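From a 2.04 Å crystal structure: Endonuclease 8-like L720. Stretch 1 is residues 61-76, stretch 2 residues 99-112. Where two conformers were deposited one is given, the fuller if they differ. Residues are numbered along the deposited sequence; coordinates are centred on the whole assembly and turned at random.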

ATOM      1  N   PRO A  61       1.586 -20.341  19.982  1.00 18.00           N
ATOM      2  CA  PRO A  61       2.292 -19.908  18.773  1.00 18.62           C
ATOM      3  C   PRO A  61       2.010 -18.448  18.431  1.00 24.49           C
ATOM      4  O   PRO A  61       0.890 -17.966  18.605  1.00 17.75           O
ATOM      5  CB  PRO A  61       1.728 -20.831  17.685  1.00 19.52           C
ATOM      6  CG  PRO A  61       0.418 -21.291  18.216  1.00 21.33           C
ATOM      7  CD  PRO A  61       0.601 -21.399  19.697  1.00 22.56           C
ATOM      8  N   THR A  62       3.039 -17.754  17.962  1.00 16.44           N
ATOM      9  CA  THR A  62       2.904 -16.378  17.506  1.00 21.33           C
ATOM     10  C   THR A  62       2.292 -16.358  16.109  1.00 16.74           C
ATOM     11  O   THR A  62       2.608 -17.203  15.274  1.00 21.03           O
ATOM     12  CB  THR A  62       4.274 -15.670  17.490  1.00 17.37           C
ATOM     13  OG1 THR A  62       4.726 -15.481  18.837  1.00 21.10           O
ATOM     14  CG2 THR A  62       4.189 -14.313  16.799  1.00 19.78           C
ATOM     15  N   TYR A  63       1.401 -15.404  15.864  1.00 15.34           N
ATOM     16  CA  TYR A  63       0.803 -15.251  14.543  1.00 16.48           C
ATOM     17  C   TYR A  63       0.959 -13.835  14.005  1.00 20.39           C
ATOM     18  O   TYR A  63       1.106 -12.878  14.765  1.00 19.12           O
ATOM     19  CB  TYR A  63      -0.680 -15.622  14.573  1.00 17.98           C
ATOM     20  CG  TYR A  63      -0.946 -17.099  14.744  1.00 20.06           C
ATOM     21  CD1 TYR A  63      -0.732 -17.987  13.697  1.00 21.48           C
ATOM     22  CD2 TYR A  63      -1.422 -17.602  15.946  1.00 18.77           C
ATOM     23  CE1 TYR A  63      -0.981 -19.342  13.847  1.00 21.93           C
ATOM     24  CE2 TYR A  63      -1.674 -18.954  16.105  1.00 24.46           C
ATOM     25  CZ  TYR A  63      -1.453 -19.818  15.054  1.00 25.88           C
ATOM     26  OH  TYR A  63      -1.706 -21.163  15.215  1.00 23.55           O
ATOM     27  N   VAL A  64       0.925 -13.712  12.684  1.00 14.91           N
ATOM     28  CA  VAL A  64       0.916 -12.409  12.036  1.00 14.18           C
ATOM     29  C   VAL A  64      -0.302 -12.300  11.131  1.00 15.27           C
ATOM     30  O   VAL A  64      -0.521 -13.142  10.263  1.00 26.06           O
ATOM     31  CB  VAL A  64       2.191 -12.168  11.206  1.00 16.74           C
ATOM     32  CG1 VAL A  64       2.074 -10.864  10.418  1.00 15.79           C
ATOM     33  CG2 VAL A  64       3.417 -12.146  12.108  1.00 15.84           C
ATOM     34  N   ILE A  65      -1.103 -11.268  11.351  1.00 15.48           N
ATOM     35  CA  ILE A  65      -2.235 -10.994  10.477  1.00 13.18           C
ATOM     36  C   ILE A  65      -1.836  -9.964   9.433  1.00 13.25           C
ATOM     37  O   ILE A  65      -1.389  -8.867   9.773  1.00 15.15           O
ATOM     38  CB  ILE A  65      -3.450 -10.475  11.261  1.00 15.29           C
ATOM     39  CG1 ILE A  65      -3.944 -11.538  12.243  1.00 30.10           C
ATOM     40  CG2 ILE A  65      -4.566 -10.085  10.307  1.00 15.49           C
ATOM     41  CD1 ILE A  65      -5.134 -11.095  13.064  1.00 25.08           C
ATOM     42  N   ARG A  66      -1.984 -10.328   8.165  1.00 13.03           N
ATOM     43  CA  ARG A  66      -1.676  -9.421   7.069  1.00 17.26           C
ATOM     44  C   ARG A  66      -2.951  -8.880   6.442  1.00 12.95           C
ATOM     45  O   ARG A  66      -3.847  -9.641   6.071  1.00 16.64           O
ATOM     46  CB  ARG A  66      -0.829 -10.119   6.001  1.00 14.09           C
ATOM     47  CG  ARG A  66      -0.340  -9.187   4.904  1.00 19.27           C
ATOM     48  CD  ARG A  66       0.252  -9.970   3.740  1.00 14.28           C
ATOM     49  NE  ARG A  66      -0.782 -10.691   3.004  1.00 18.50           N
ATOM     50  CZ  ARG A  66      -0.541 -11.640   2.107  1.00 24.09           C
ATOM     51  NH1 ARG A  66       0.708 -11.994   1.828  1.00 16.03           N
ATOM     52  NH2 ARG A  66      -1.549 -12.238   1.491  1.00 16.78           N
ATOM     53  N   THR A  67      -3.023  -7.561   6.323  1.00 12.65           N
ATOM     54  CA  THR A  67      -4.175  -6.909   5.724  1.00 13.12           C
ATOM     55  C   THR A  67      -3.793  -6.207   4.428  1.00 21.07           C
ATOM     56  O   THR A  67      -2.836  -5.430   4.385  1.00 14.45           O
ATOM     57  CB  THR A  67      -4.796  -5.875   6.685  1.00 12.59           C
ATOM     58  OG1 THR A  67      -5.186  -6.525   7.901  1.00 17.75           O
ATOM     59  CG2 THR A  67      -6.015  -5.222   6.050  1.00 12.57           C
ATOM     60  N   HIS A  68      -4.538  -6.500   3.371  1.00 16.22           N
ATOM     61  CA  HIS A  68      -4.417  -5.765   2.123  1.00 13.32           C
ATOM     62  C   HIS A  68      -5.731  -5.036   1.867  1.00 20.60           C
ATOM     63  O   HIS A  68      -6.741  -5.658   1.536  1.00 18.53           O
ATOM     64  CB  HIS A  68      -4.104  -6.710   0.963  1.00 16.92           C
ATOM     65  CG  HIS A  68      -4.042  -6.026  -0.368  1.00 31.07           C
ATOM     66  ND1 HIS A  68      -4.412  -6.646  -1.542  1.00 74.64           N
ATOM     67  CD2 HIS A  68      -3.653  -4.775  -0.710  1.00 34.31           C
ATOM     68  CE1 HIS A  68      -4.254  -5.807  -2.549  1.00 68.18           C
ATOM     69  NE2 HIS A  68      -3.795  -4.664  -2.071  1.00 35.45           N
ATOM     70  N   MET A  69      -5.719  -3.720   2.038  1.00 16.64           N
ATOM     71  CA  MET A  69      -6.923  -2.923   1.858  1.00 18.58           C
ATOM     72  C   MET A  69      -7.262  -2.775   0.377  1.00 34.22           C
ATOM     73  O   MET A  69      -6.448  -2.302  -0.414  1.00 23.18           O
ATOM     74  CB  MET A  69      -6.764  -1.550   2.521  1.00 24.17           C
ATOM     75  CG  MET A  69      -6.682  -1.614   4.041  1.00 27.98           C
ATOM     76  SD  MET A  69      -6.542   0.003   4.830  1.00 31.15           S
ATOM     77  CE  MET A  69      -4.891   0.497   4.332  1.00 23.74           C
ATOM     78  N   MET A  70      -8.463  -3.199   0.007  1.00 20.66           N
ATOM     79  CA  MET A  70      -8.897  -3.104  -1.380  0.56 32.22           C
ATOM     80  C   MET A  70      -9.566  -1.758  -1.622  1.00 55.58           C
ATOM     81  O   MET A  70      -9.438  -0.843  -0.807  1.00 35.20           O
ATOM     82  CB  MET A  70      -9.837  -4.258  -1.735  0.56 30.11           C
ATOM     83  CG  MET A  70      -9.203  -5.633  -1.565  0.56 51.85           C
ATOM     84  SD  MET A  70     -10.291  -6.991  -2.037  0.56 55.61           S
ATOM     85  CE  MET A  70     -10.470  -6.688  -3.792  0.56 55.96           C
ATOM     86  N   MET A  71     -10.265  -1.634  -2.744  1.00 36.88           N
ATOM     87  CA  MET A  71     -10.964  -0.395  -3.063  1.00 39.99           C
ATOM     88  C   MET A  71     -11.973  -0.078  -1.968  1.00 46.29           C
ATOM     89  O   MET A  71     -12.797  -0.922  -1.612  1.00 37.50           O
ATOM     90  CB  MET A  71     -11.661  -0.496  -4.421  1.00 57.22           C
ATOM     91  CG  MET A  71     -12.429   0.756  -4.812  1.00 69.76           C
ATOM     92  SD  MET A  71     -12.946   0.737  -6.537  0.59 73.29           S
ATOM     93  CE  MET A  71     -11.354   0.663  -7.356  1.00 52.47           C
ATOM     94  N   HIS A  72     -11.882   1.137  -1.431  1.00 35.43           N
ATOM     95  CA  HIS A  72     -12.696   1.569  -0.298  1.00 52.06           C
ATOM     96  C   HIS A  72     -12.459   0.694   0.932  1.00 57.71           C
ATOM     97  O   HIS A  72     -13.344   0.530   1.771  1.00 51.63           O
ATOM     98  CB  HIS A  72     -14.184   1.606  -0.665  1.00 67.73           C
ATOM     99  CG  HIS A  72     -14.502   2.528  -1.799  0.50 54.36           C
ATOM    100  ND1 HIS A  72     -15.680   2.452  -2.514  0.50 49.00           N
ATOM    101  CD2 HIS A  72     -13.798   3.548  -2.345  0.50 45.08           C
ATOM    102  CE1 HIS A  72     -15.686   3.383  -3.448  0.50 67.55           C
ATOM    103  NE2 HIS A  72     -14.556   4.063  -3.369  0.50 50.87           N
ATOM    104  N   GLY A  73     -11.256   0.136   1.029  1.00 38.14           N
ATOM    105  CA  GLY A  73     -10.875  -0.665   2.177  1.00 33.77           C
ATOM    106  C   GLY A  73     -10.345   0.215   3.291  1.00 23.40           C
ATOM    107  O   GLY A  73      -9.641   1.190   3.034  1.00 23.81           O
ATOM    108  N   ARG A  74     -10.694  -0.119   4.529  1.00 22.80           N
ATOM    109  CA  ARG A  74     -10.252   0.650   5.690  1.00 21.18           C
ATOM    110  C   ARG A  74     -10.128  -0.229   6.928  1.00 21.49           C
ATOM    111  O   ARG A  74     -10.819  -1.238   7.060  1.00 20.11           O
ATOM    112  CB  ARG A  74     -11.236   1.785   6.019  1.00 25.38           C
ATOM    113  CG  ARG A  74     -11.412   2.857   4.956  0.98 43.66           C
ATOM    114  CD  ARG A  74     -12.711   2.647   4.198  0.60 64.48           C
ATOM    115  NE  ARG A  74     -13.868   2.716   5.086  0.70 56.83           N
ATOM    116  CZ  ARG A  74     -15.044   2.154   4.828  0.38 50.71           C
ATOM    117  NH1 ARG A  74     -16.041   2.269   5.696  0.94 60.44           N
ATOM    118  NH2 ARG A  74     -15.222   1.469   3.706  0.81 64.11           N
ATOM    119  N   ILE A  75      -9.242   0.170   7.834  1.00 21.31           N
ATOM    120  CA  ILE A  75      -9.260  -0.337   9.199  1.00 19.07           C
ATOM    121  C   ILE A  75      -9.640   0.832  10.101  1.00 28.90           C
ATOM    122  O   ILE A  75      -8.911   1.820  10.179  1.00 31.00           O
ATOM    123  CB  ILE A  75      -7.890  -0.882   9.631  1.00 18.64           C
ATOM    124  CG1 ILE A  75      -7.382  -1.923   8.631  1.00 20.37           C
ATOM    125  CG2 ILE A  75      -7.980  -1.480  11.033  1.00 20.96           C
ATOM    126  CD1 ILE A  75      -6.002  -2.461   8.957  1.00 18.64           C
ATOM    127  N   LEU A  76     -10.781   0.729  10.773  1.00 19.97           N
ATOM    128  CA  LEU A  76     -11.302   1.855  11.546  1.00 23.94           C
ATOM    129  C   LEU A  76     -11.262   1.629  13.055  1.00 29.16           C
ATOM    130  O   LEU A  76     -11.548   0.536  13.542  1.00 21.96           O
ATOM    131  CB  LEU A  76     -12.730   2.198  11.111  1.00 28.35           C
ATOM    132  CG  LEU A  76     -12.922   2.615   9.650  1.00 48.21           C
ATOM    133  CD1 LEU A  76     -14.380   2.944   9.374  1.00 44.61           C
ATOM    134  CD2 LEU A  76     -12.027   3.793   9.299  1.00 44.23           C
ATOM    135  N   LEU A  99     -11.485  -2.345  16.813  1.00 21.03           N
ATOM    136  CA  LEU A  99     -10.947  -2.220  15.465  1.00 18.79           C
ATOM    137  C   LEU A  99     -11.847  -2.937  14.465  1.00 21.94           C
ATOM    138  O   LEU A  99     -12.234  -4.087  14.681  1.00 22.34           O
ATOM    139  CB  LEU A  99      -9.529  -2.793  15.399  1.00 19.97           C
ATOM    140  CG  LEU A  99      -8.471  -2.098  16.257  1.00 28.11           C
ATOM    141  CD1 LEU A  99      -7.177  -2.896  16.266  1.00 25.06           C
ATOM    142  CD2 LEU A  99      -8.224  -0.683  15.764  1.00 33.96           C
ATOM    143  N   ARG A 100     -12.177  -2.259  13.370  1.00 18.96           N
ATOM    144  CA  ARG A 100     -13.068  -2.833  12.365  1.00 21.74           C
ATOM    145  C   ARG A 100     -12.459  -2.813  10.964  1.00 20.75           C
ATOM    146  O   ARG A 100     -12.030  -1.766  10.479  1.00 19.83           O
ATOM    147  CB  ARG A 100     -14.420  -2.113  12.370  1.00 25.15           C
ATOM    148  CG  ARG A 100     -15.180  -2.244  13.684  1.00 30.61           C
ATOM    149  CD  ARG A 100     -16.583  -1.664  13.585  1.00 30.43           C
ATOM    150  NE  ARG A 100     -17.413  -2.037  14.728  0.70 30.14           N
ATOM    151  CZ  ARG A 100     -17.402  -1.409  15.900  0.36 35.92           C
ATOM    152  NH1 ARG A 100     -16.594  -0.375  16.093  0.70 43.58           N
ATOM    153  NH2 ARG A 100     -18.192  -1.819  16.883  1.00 45.76           N
ATOM    154  N   TRP A 101     -12.431  -3.983  10.329  1.00 18.05           N
ATOM    155  CA  TRP A 101     -11.913  -4.136   8.970  1.00 16.70           C
ATOM    156  C   TRP A 101     -13.040  -4.056   7.943  1.00 21.71           C
ATOM    157  O   TRP A 101     -14.064  -4.722   8.084  1.00 21.29           O
ATOM    158  CB  TRP A 101     -11.209  -5.490   8.823  1.00 16.59           C
ATOM    159  CG  TRP A 101      -9.770  -5.520   9.258  1.00 15.91           C
ATOM    160  CD1 TRP A 101      -8.672  -5.573   8.446  1.00 14.89           C
ATOM    161  CD2 TRP A 101      -9.271  -5.519  10.604  1.00 16.59           C
ATOM    162  NE1 TRP A 101      -7.525  -5.597   9.200  1.00 14.82           N
ATOM    163  CE2 TRP A 101      -7.864  -5.564  10.528  1.00 15.60           C
ATOM    164  CE3 TRP A 101      -9.878  -5.478  11.865  1.00 22.03           C
ATOM    165  CZ2 TRP A 101      -7.053  -5.570  11.663  1.00 16.42           C
ATOM    166  CZ3 TRP A 101      -9.069  -5.485  12.993  1.00 20.19           C
ATOM    167  CH2 TRP A 101      -7.673  -5.530  12.885  1.00 17.29           C
ATOM    168  N   TYR A 102     -12.843  -3.250   6.903  1.00 18.68           N
ATOM    169  CA  TYR A 102     -13.805  -3.160   5.808  1.00 18.84           C
ATOM    170  C   TYR A 102     -13.124  -3.359   4.459  1.00 18.08           C
ATOM    171  O   TYR A 102     -12.040  -2.827   4.228  1.00 17.70           O
ATOM    172  CB  TYR A 102     -14.514  -1.806   5.819  1.00 24.46           C
ATOM    173  CG  TYR A 102     -15.360  -1.569   7.043  1.00 28.80           C
ATOM    174  CD1 TYR A 102     -16.682  -1.990   7.088  1.00 25.08           C
ATOM    175  CD2 TYR A 102     -14.838  -0.926   8.157  1.00 29.00           C
ATOM    176  CE1 TYR A 102     -17.462  -1.776   8.210  1.00 34.89           C
ATOM    177  CE2 TYR A 102     -15.610  -0.707   9.285  1.00 33.66           C
ATOM    178  CZ  TYR A 102     -16.921  -1.134   9.305  1.00 34.32           C
ATOM    179  OH  TYR A 102     -17.693  -0.919  10.425  1.00 40.21           O
ATOM    180  N   ARG A 103     -13.772  -4.127   3.584  1.00 19.56           N
ATOM    181  CA  ARG A 103     -13.327  -4.319   2.202  1.00 27.73           C
ATOM    182  C   ARG A 103     -11.827  -4.573   2.092  1.00 41.86           C
ATOM    183  O   ARG A 103     -11.114  -3.842   1.407  1.00 23.12           O
ATOM    184  CB  ARG A 103     -13.717  -3.112   1.345  1.00 25.12           C
ATOM    185  CG  ARG A 103     -15.212  -2.841   1.302  1.00 38.61           C
ATOM    186  N   SER A 104     -11.354  -5.598   2.790  1.00 19.89           N
ATOM    187  CA  SER A 104      -9.931  -5.895   2.824  1.00 14.66           C
ATOM    188  C   SER A 104      -9.677  -7.388   2.734  1.00 23.45           C
ATOM    189  O   SER A 104     -10.494  -8.197   3.178  1.00 21.49           O
ATOM    190  CB  SER A 104      -9.300  -5.348   4.108  1.00 15.09           C
ATOM    191  OG  SER A 104      -9.471  -3.946   4.210  1.00 24.82           O
ATOM    192  N   GLN A 105      -8.541  -7.745   2.147  1.00 15.82           N
ATOM    193  CA  GLN A 105      -8.069  -9.119   2.176  1.00 16.26           C
ATOM    194  C   GLN A 105      -7.299  -9.335   3.472  1.00 26.52           C
ATOM    195  O   GLN A 105      -6.334  -8.625   3.763  1.00 17.31           O
ATOM    196  CB  GLN A 105      -7.186  -9.414   0.964  1.00 18.17           C
ATOM    197  CG  GLN A 105      -7.923  -9.318  -0.363  1.00 41.89           C
ATOM    198  CD  GLN A 105      -7.030  -9.600  -1.557  1.00 63.88           C
ATOM    199  OE1 GLN A 105      -5.817  -9.753  -1.419  1.00 53.87           O
ATOM    200  NE2 GLN A 105      -7.632  -9.673  -2.740  1.00 56.78           N
ATOM    201  N   ILE A 106      -7.745 -10.307   4.255  1.00 18.61           N
ATOM    202  CA  ILE A 106      -7.170 -10.566   5.566  1.00 16.10           C
ATOM    203  C   ILE A 106      -6.648 -11.995   5.627  1.00 23.06           C
ATOM    204  O   ILE A 106      -7.399 -12.950   5.425  1.00 19.10           O
ATOM    205  CB  ILE A 106      -8.212 -10.339   6.676  1.00 16.82           C
ATOM    206  CG1 ILE A 106      -8.781  -8.919   6.580  1.00 23.11           C
ATOM    207  CG2 ILE A 106      -7.597 -10.585   8.047  1.00 18.11           C
ATOM    208  CD1 ILE A 106     -10.005  -8.689   7.436  1.00 18.51           C
ATOM    209  N   THR A 107      -5.359 -12.131   5.912  1.00 17.20           N
ATOM    210  CA  THR A 107      -4.692 -13.424   5.854  1.00 22.44           C
ATOM    211  C   THR A 107      -3.904 -13.714   7.127  1.00 27.77           C
ATOM    212  O   THR A 107      -3.187 -12.850   7.635  1.00 20.59           O
ATOM    213  CB  THR A 107      -3.726 -13.485   4.651  1.00 26.95           C
ATOM    214  OG1 THR A 107      -4.448 -13.212   3.442  1.00 43.77           O
ATOM    215  CG2 THR A 107      -3.069 -14.854   4.548  1.00 35.56           C
ATOM    216  N   LEU A 108      -4.040 -14.933   7.636  1.00 20.76           N
ATOM    217  CA  LEU A 108      -3.220 -15.388   8.749  1.00 27.86           C
ATOM    218  C   LEU A 108      -1.864 -15.848   8.232  1.00 24.35           C
ATOM    219  O   LEU A 108      -1.784 -16.684   7.331  1.00 37.69           O
ATOM    220  CB  LEU A 108      -3.899 -16.542   9.483  1.00 51.41           C
ATOM    221  CG  LEU A 108      -3.132 -17.075  10.695  1.00 41.05           C
ATOM    222  CD1 LEU A 108      -3.254 -16.107  11.862  1.00 27.73           C
ATOM    223  CD2 LEU A 108      -3.608 -18.468  11.082  1.00 48.04           C
ATOM    224  N   LEU A 109      -0.797 -15.298   8.796  1.00 21.35           N
ATOM    225  CA  LEU A 109       0.549 -15.730   8.446  1.00 17.19           C
ATOM    226  C   LEU A 109       1.234 -16.358   9.652  1.00 25.28           C
ATOM    227  O   LEU A 109       1.444 -15.708  10.675  1.00 28.49           O
ATOM    228  CB  LEU A 109       1.379 -14.561   7.910  1.00 18.37           C
ATOM    229  CG  LEU A 109       0.892 -13.905   6.617  1.00 35.12           C
ATOM    230  CD1 LEU A 109       1.859 -12.816   6.176  1.00 28.11           C
ATOM    231  CD2 LEU A 109       0.702 -14.935   5.516  1.00 37.17           C
ATOM    232  N   ASP A 110       1.565 -17.636   9.524  1.00 21.03           N
ATOM    233  CA  ASP A 110       2.299 -18.355  10.552  1.00 22.88           C
ATOM    234  C   ASP A 110       3.785 -18.279  10.214  1.00 20.59           C
ATOM    235  O   ASP A 110       4.225 -18.842   9.216  1.00 25.51           O
ATOM    236  CB  ASP A 110       1.809 -19.807  10.610  1.00 21.60           C
ATOM    237  CG  ASP A 110       2.625 -20.680  11.554  1.00 30.16           C
ATOM    238  OD1 ASP A 110       3.434 -20.152  12.346  1.00 26.83           O
ATOM    239  OD2 ASP A 110       2.440 -21.914  11.506  1.00 41.33           O
ATOM    240  N   PRO A 111       4.562 -17.570  11.049  1.00 19.56           N
ATOM    241  CA  PRO A 111       5.993 -17.346  10.809  1.00 23.85           C
ATOM    242  C   PRO A 111       6.819 -18.632  10.753  1.00 28.03           C
ATOM    243  O   PRO A 111       7.939 -18.609  10.249  1.00 42.68           O
ATOM    244  CB  PRO A 111       6.421 -16.490  12.007  1.00 34.68           C
ATOM    245  CG  PRO A 111       5.383 -16.738  13.050  1.00 47.62           C
ATOM    246  CD  PRO A 111       4.107 -16.935  12.296  1.00 23.40           C
ATOM    247  N   ASN A 112       6.273 -19.731  11.264  1.00 28.68           N
ATOM    248  CA  ASN A 112       6.957 -21.019  11.216  1.00 28.15           C
ATOM    249  C   ASN A 112       6.470 -21.901  10.073  1.00 42.61           C
ATOM    250  O   ASN A 112       6.864 -23.061   9.963  1.00 40.72           O
ATOM    251  CB  ASN A 112       6.778 -21.766  12.538  1.00 29.30           C
ATOM    252  CG  ASN A 112       7.616 -21.184  13.657  1.00 42.74           C
ATOM    253  OD1 ASN A 112       8.279 -20.161  13.485  1.00 47.05           O
ATOM    254  ND2 ASN A 112       7.588 -21.835  14.815  1.00 51.12           N
TER
HETATM  255  O   HOH W   1       3.901 -19.737  14.770  1.00 29.00           O
HETATM  256  O   HOH W   2      -3.490  -9.773   2.938  1.00 16.60           O

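The two stretches pair antiparallel in two ladders: strand 99-102 runs at 174° to strand 73-76, and strand 104-109 at 168° to strand 63-70. Leu99 CA makes a CA-H...O contact with Leu76 O (3.4 Å). Arg100 and Leu76 form a hydrogen-bonded pair, Leu76 N to Arg100 O 2.8 Å and Arg100 N to Leu76 O 2.9 Å. Trp101 presents a ring face to Ile75, whose CG1 lies 4.0 Å from the centroid of the five-membered ring and 21° off its normal, while at the ring edge Trp101 NE1 donates to Thr67 OG1 (2.8 Å, 151°), so one indole touches both ladders. Tyr102 N bonds Arg74 O at 2.9 Å, and Arg74 NH1 sits over the tyrosine ring face.

At Arg103 the chain turns a corner, matching the type II turn from Met70 to Gly73; Met70 N donates to Arg103 O (3.1 Å). An ideal CB on Gly73 would fall 2.5 Å from Arg103 O, a clash that glycine avoids. Gln105 O accepts from His68 N (2.8 Å, 173°), and its OE1 takes a weak bond from His68 ND1 (3.4 Å). Ile106 and Leu108 share a sheet face with Ile65 and Thr67, and pack there through apolar contacts: Ile106 CG2 to Ile65 CG2, 3.8 Å; Leu108 CD1 to Tyr63 CD1, 3.6 Å. Thr107 and Leu109 occupy hydrogen-bonded pairs: Arg66 N donates to Thr107 O (2.8 Å), Leu109 N to Val64 O (2.6 Å).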